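Local coordinates for protein phenol hydroxylase component phO (Pseudomonas stutzeri, PDB 3U52) that probably serves as a small component of a multicomponent phenol hydroxylase, an enzyme system that adds a hydroxyl group to phenol, at residues 48-51 with 52-56. Numbering follows the deposited sequence.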
loop_
_atom_site.group_PDB
_atom_site.type_symbol
_atom_site.label_atom_id
_atom_site.label_comp_id
_atom_site.label_asym_id
_atom_site.label_seq_id
_atom_site.Cartn_x
_atom_site.Cartn_y
_atom_site.Cartn_z
ATOM N N MET E 48 38.777 -12.488 -53.087
ATOM C CA MET E 48 38.068 -13.714 -53.466
ATOM C C MET E 48 37.374 -13.487 -54.808
ATOM O O MET E 48 37.092 -12.356 -55.170
ATOM C CB MET E 48 37.087 -14.164 -52.386
ATOM C CG MET E 48 35.749 -13.415 -52.383
ATOM S SD MET E 48 34.652 -13.842 -50.992
ATOM C CE MET E 48 34.427 -15.591 -51.131
ATOM N N THR E 49 37.143 -14.554 -55.554
ATOM C CA THR E 49 36.539 -14.411 -56.886
ATOM C C THR E 49 35.023 -14.273 -56.733
ATOM O O THR E 49 34.450 -14.714 -55.747
ATOM C CB THR E 49 36.840 -15.637 -57.791
ATOM O OG1 THR E 49 36.320 -16.825 -57.186
ATOM C CG2 THR E 49 38.344 -15.833 -57.999
ATOM N N PHE E 50 34.374 -13.676 -57.717
ATOM C CA PHE E 50 32.923 -13.619 -57.715
ATOM C C PHE E 50 32.301 -15.009 -57.595
ATOM O O PHE E 50 31.309 -15.158 -56.896
ATOM C CB PHE E 50 32.362 -12.858 -58.916
ATOM C CG PHE E 50 30.951 -12.373 -58.689
ATOM C CD1 PHE E 50 29.860 -13.216 -58.943
ATOM C CD2 PHE E 50 30.715 -11.111 -58.146
ATOM C CE1 PHE E 50 28.533 -12.791 -58.698
ATOM C CE2 PHE E 50 29.414 -10.687 -57.902
ATOM C CZ PHE E 50 28.324 -11.530 -58.180
ATOM N N SER E 51 32.870 -16.034 -58.237
ATOM C CA SER E 51 32.286 -17.376 -58.142
ATOM C C SER E 51 32.487 -17.998 -56.759
ATOM O O SER E 51 31.636 -18.776 -56.302
ATOM C CB SER E 51 32.789 -18.301 -59.265
ATOM O OG SER E 51 34.208 -18.450 -59.165
ATOM N N ALA E 52 33.582 -17.655 -56.069
ATOM C CA ALA E 52 33.775 -18.095 -54.669
ATOM C C ALA E 52 32.736 -17.440 -53.708
ATOM O O ALA E 52 32.215 -18.108 -52.816
ATOM C CB ALA E 52 35.210 -17.827 -54.195
ATOM N N LEU E 53 32.432 -16.157 -53.923
ATOM C CA LEU E 53 31.398 -15.438 -53.148
ATOM C C LEU E 53 30.056 -16.151 -53.237
ATOM O O LEU E 53 29.422 -16.427 -52.217
ATOM C CB LEU E 53 31.243 -14.005 -53.633
ATOM C CG LEU E 53 30.014 -13.254 -53.088
ATOM C CD1 LEU E 53 30.266 -12.857 -51.616
ATOM C CD2 LEU E 53 29.722 -12.037 -53.972
ATOM N N VAL E 54 29.655 -16.482 -54.460
ATOM C CA VAL E 54 28.449 -17.234 -54.697
ATOM C C VAL E 54 28.477 -18.606 -54.070
ATOM O O VAL E 54 27.582 -18.919 -53.269
ATOM C CB VAL E 54 28.173 -17.350 -56.187
ATOM C CG1 VAL E 54 27.061 -18.343 -56.434
ATOM C CG2 VAL E 54 27.864 -15.978 -56.743
ATOM N N ASP E 55 29.475 -19.433 -54.391
ATOM C CA ASP E 55 29.457 -20.817 -53.895
ATOM C C ASP E 55 29.806 -20.981 -52.425
ATOM O O ASP E 55 29.306 -21.892 -51.788
ATOM C CB ASP E 55 30.330 -21.770 -54.739
ATOM C CG ASP E 55 29.988 -21.732 -56.239
ATOM O OD1 ASP E 55 28.778 -21.596 -56.597
ATOM O OD2 ASP E 55 30.947 -21.874 -57.061
ATOM N N GLU E 56 30.680 -20.142 -51.885
ATOM C CA GLU E 56 31.112 -20.322 -50.501
ATOM C C GLU E 56 30.272 -19.528 -49.476
ATOM O O GLU E 56 30.180 -19.923 -48.309
ATOM C CB GLU E 56 32.603 -19.953 -50.316
ATOM C CG GLU E 56 33.647 -20.716 -51.183
ATOM C CD GLU E 56 35.069 -20.163 -50.973
ATOM O OE1 GLU E 56 36.001 -20.550 -51.724
ATOM O OE2 GLU E 56 35.259 -19.331 -50.051
#
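Thr49 caps the N-terminus of helix 50-62, which packs against the mixed beta-sheet, and the contact is the local one between this cap and the turns that follow. With OG1 lying between its own backbone N and carbonyl carbon (chi1 60°), Thr49 accepts the amide of Ala52 at 3.1 Å from OG1 to N, the N-cap bond. The next amide, Leu53 N, donates to Thr49 O, 3.1 Å away, and the i to i+4 bonds continue with Val54 N to Phe50 O and Asp55 N to Ser51 O. Just before the cap, the Met48 side chain bends at its thioether (chi3 -57°) and brings CE back over the backbone of the first turn, 3.5 Å from Leu53 N and 3.9 Å from Ala52 CB. On the buried side, Leu53 CD2 sits 4.2 Å above one face of the Phe50 ring, toward its rim, and Val54 CG2 comes obliquely to within 3.8 Å of Phe50 CE1. Leu104 of strand 102-107 touches both Phe50 and Leu53, and Trp78 meets the Phe50 ring edge-to-face. Thr49 thus satisfies two early helix amides, one through its hydroxyl and one through its carbonyl, while Phe50 and Leu53 pack on strand 102-107 from the same turn.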